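Local coordinates for protein amide synthase (Vibrio cholerae, PDB 1L5A) that probably forms amide bonds in vibriobactin biosynthesis, as a nonribosomal peptide synthetase condensation enzyme, at residues His108-Leu113 with His118-Arg123. Residues are numbered along the deposited sequence; the frame is centred on the assembly and turned at random.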
loop_
_atom_site.group_PDB
_atom_site.type_symbol
_atom_site.label_atom_id
_atom_site.label_comp_id
_atom_site.label_asym_id
_atom_site.label_seq_id
_atom_site.Cartn_x
_atom_site.Cartn_y
_atom_site.Cartn_z
ATOM N N HIS A 108 -33.495 9.857 -17.803
ATOM C CA HIS A 108 -32.917 9.335 -19.036
ATOM C C HIS A 108 -33.943 9.389 -20.152
ATOM O O HIS A 108 -34.997 8.752 -20.090
ATOM C CB HIS A 108 -32.434 7.895 -18.805
ATOM C CG HIS A 108 -31.566 7.765 -17.598
ATOM N ND1 HIS A 108 -30.214 8.040 -17.623
ATOM C CD2 HIS A 108 -31.883 7.550 -16.297
ATOM C CE1 HIS A 108 -29.740 8.007 -16.390
ATOM N NE2 HIS A 108 -30.732 7.714 -15.566
ATOM N N GLN A 109 -33.637 10.154 -21.186
ATOM C CA GLN A 109 -34.571 10.277 -22.282
ATOM C C GLN A 109 -33.856 9.968 -23.595
ATOM O O GLN A 109 -32.709 10.355 -23.774
ATOM C CB GLN A 109 -35.126 11.702 -22.304
ATOM C CG GLN A 109 -35.813 12.177 -21.012
ATOM C CD GLN A 109 -36.008 13.724 -20.973
ATOM O OE1 GLN A 109 -36.016 14.406 -22.021
ATOM N NE2 GLN A 109 -36.173 14.271 -19.763
ATOM N N VAL A 110 -34.523 9.257 -24.505
ATOM C CA VAL A 110 -33.927 8.949 -25.800
ATOM C C VAL A 110 -34.891 9.341 -26.908
ATOM O O VAL A 110 -36.084 9.084 -26.813
ATOM C CB VAL A 110 -33.626 7.443 -25.969
ATOM C CG1 VAL A 110 -32.904 7.216 -27.290
ATOM C CG2 VAL A 110 -32.774 6.938 -24.824
ATOM N N TYR A 111 -34.372 9.934 -27.976
ATOM C CA TYR A 111 -35.225 10.339 -29.085
ATOM C C TYR A 111 -34.720 9.918 -30.441
ATOM O O TYR A 111 -33.588 10.207 -30.810
ATOM C CB TYR A 111 -35.399 11.864 -29.143
ATOM C CG TYR A 111 -35.920 12.477 -27.887
ATOM C CD1 TYR A 111 -35.045 13.013 -26.936
ATOM C CD2 TYR A 111 -37.282 12.495 -27.618
ATOM C CE1 TYR A 111 -35.521 13.545 -25.738
ATOM C CE2 TYR A 111 -37.768 13.025 -26.426
ATOM C CZ TYR A 111 -36.879 13.542 -25.489
ATOM O OH TYR A 111 -37.348 13.991 -24.279
ATOM N N ARG A 112 -35.576 9.246 -31.190
ATOM C CA ARG A 112 -35.227 8.873 -32.544
ATOM C C ARG A 112 -35.830 10.043 -33.333
ATOM O O ARG A 112 -37.050 10.174 -33.443
ATOM C CB ARG A 112 -35.883 7.538 -32.933
ATOM C CG ARG A 112 -35.596 7.082 -34.366
ATOM C CD ARG A 112 -36.116 5.668 -34.623
ATOM N NE ARG A 112 -36.377 5.424 -36.041
ATOM C CZ ARG A 112 -35.574 4.760 -36.866
ATOM N NH1 ARG A 112 -34.427 4.240 -36.440
ATOM N NH2 ARG A 112 -35.916 4.632 -38.141
ATOM N N LEU A 113 -34.971 10.915 -33.841
ATOM C CA LEU A 113 -35.430 12.071 -34.597
ATOM C C LEU A 113 -35.698 11.669 -36.039
ATOM O O LEU A 113 -36.684 12.087 -36.642
ATOM C CB LEU A 113 -34.370 13.167 -34.546
ATOM C CG LEU A 113 -34.015 13.614 -33.122
ATOM C CD1 LEU A 113 -32.798 14.529 -33.142
ATOM C CD2 LEU A 113 -35.217 14.313 -32.512
ATOM N N HIS A 118 -30.281 10.500 -33.632
ATOM C CA HIS A 118 -30.762 10.155 -32.288
ATOM C C HIS A 118 -30.277 11.167 -31.247
ATOM O O HIS A 118 -29.165 11.716 -31.346
ATOM C CB HIS A 118 -30.289 8.752 -31.858
ATOM C CG HIS A 118 -30.977 7.633 -32.574
ATOM N ND1 HIS A 118 -30.663 7.271 -33.867
ATOM C CD2 HIS A 118 -31.998 6.827 -32.191
ATOM C CE1 HIS A 118 -31.465 6.290 -34.249
ATOM N NE2 HIS A 118 -32.283 6.003 -33.251
ATOM N N LEU A 119 -31.109 11.395 -30.239
ATOM C CA LEU A 119 -30.763 12.327 -29.182
ATOM C C LEU A 119 -30.906 11.663 -27.828
ATOM O O LEU A 119 -31.995 11.230 -27.465
ATOM C CB LEU A 119 -31.668 13.554 -29.224
ATOM C CG LEU A 119 -31.195 14.689 -28.323
ATOM C CD1 LEU A 119 -29.800 15.099 -28.754
ATOM C CD2 LEU A 119 -32.154 15.866 -28.412
ATOM N N ILE A 120 -29.799 11.577 -27.096
ATOM C CA ILE A 120 -29.788 10.991 -25.762
ATOM C C ILE A 120 -29.570 12.092 -24.739
ATOM O O ILE A 120 -28.632 12.888 -24.851
ATOM C CB ILE A 120 -28.644 9.998 -25.583
ATOM C CG1 ILE A 120 -28.879 8.768 -26.448
ATOM C CG2 ILE A 120 -28.539 9.601 -24.127
ATOM C CD1 ILE A 120 -27.622 7.976 -26.684
ATOM N N TYR A 121 -30.430 12.115 -23.737
ATOM C CA TYR A 121 -30.355 13.105 -22.687
ATOM C C TYR A 121 -30.203 12.397 -21.346
ATOM O O TYR A 121 -31.032 11.566 -20.961
ATOM C CB TYR A 121 -31.628 13.971 -22.685
ATOM C CG TYR A 121 -31.757 14.895 -21.498
ATOM C CD1 TYR A 121 -30.937 16.028 -21.359
ATOM C CD2 TYR A 121 -32.695 14.641 -20.507
ATOM C CE1 TYR A 121 -31.063 16.889 -20.245
ATOM C CE2 TYR A 121 -32.832 15.488 -19.395
ATOM C CZ TYR A 121 -32.017 16.606 -19.272
ATOM O OH TYR A 121 -32.180 17.424 -18.175
ATOM N N THR A 122 -29.138 12.747 -20.636
ATOM C CA THR A 122 -28.849 12.174 -19.333
ATOM C C THR A 122 -28.754 13.288 -18.300
ATOM O O THR A 122 -28.050 14.260 -18.512
ATOM C CB THR A 122 -27.514 11.450 -19.374
ATOM O OG1 THR A 122 -27.565 10.458 -20.399
ATOM C CG2 THR A 122 -27.206 10.797 -18.027
ATOM N N ARG A 123 -29.457 13.150 -17.187
ATOM C CA ARG A 123 -29.391 14.156 -16.144
ATOM C C ARG A 123 -29.315 13.547 -14.769
ATOM O O ARG A 123 -30.015 12.584 -14.455
ATOM C CB ARG A 123 -30.609 15.059 -16.143
ATOM C CG ARG A 123 -30.762 15.805 -14.812
ATOM C CD ARG A 123 -32.205 15.930 -14.416
ATOM N NE ARG A 123 -32.512 15.123 -13.246
ATOM C CZ ARG A 123 -33.739 14.795 -12.863
ATOM N NH1 ARG A 123 -34.792 15.206 -13.562
ATOM N NH2 ARG A 123 -33.913 14.043 -11.785
HETATM O O HOH W 1 -29.775 8.726 -19.929
#
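Gln109 turns CG anti to its carbonyl carbon (chi1 -57°) and Tyr121 anti to its backbone N, and these cross-strand partners run alongside each other in the same direction, amide and ring planes 51° apart, with Gln109 CD 3.5 Å from Tyr121 CD2. Tyr111, on the same face and two residues along, gives its hydroxyl proton to the glutamine: Tyr111 OH lies 2.7 Å from Gln109 OE1, above the carbonyl plane rather than on a lone pair. That bond holds OE1 toward Tyr111, while Gln109 NE2 lies by the other ring, 3.6 Å from Tyr121 CE2. Next to it, Tyr111 CB packs against Leu119 CB, and Leu113 CD1 reaches the same carbon from farther along the strand.

The backbones form an antiparallel beta hairpin of the condensation domain, whose second strand runs into the family's HHxxxDG signature. Gln109 with Tyr121 and Tyr111 with Leu119 are the hydrogen-bonded pairs of these two segments; Tyr121 N donates to Gln109 O at 2.9 Å, nearly straight, whereas Tyr111 N to Leu119 O is more bent.

On the other face, the extended Arg112 chain lies beside the His118 ring, Arg112 CG 3.7 Å from His118 NE2. Arg112 NH1 and His118 NE2 both bond to Thr35 OG1, which ties their polar ends together. A water bonds Thr122 OG1 and donates to Tyr121 O; His108 NE2 bonds to Thr106 OG1.

Within the five-stranded mixed sheet, 107-114 pairs on its outer side with parallel strand 72-75, and 117-125 with 22-30. Helix 82-94 packs over the Gln109, Tyr111, Leu119 and Tyr121 face, where Asp93 takes the Tyr121 hydroxyl; helix 35-47 lies against Val110 and Ile120 on the reverse.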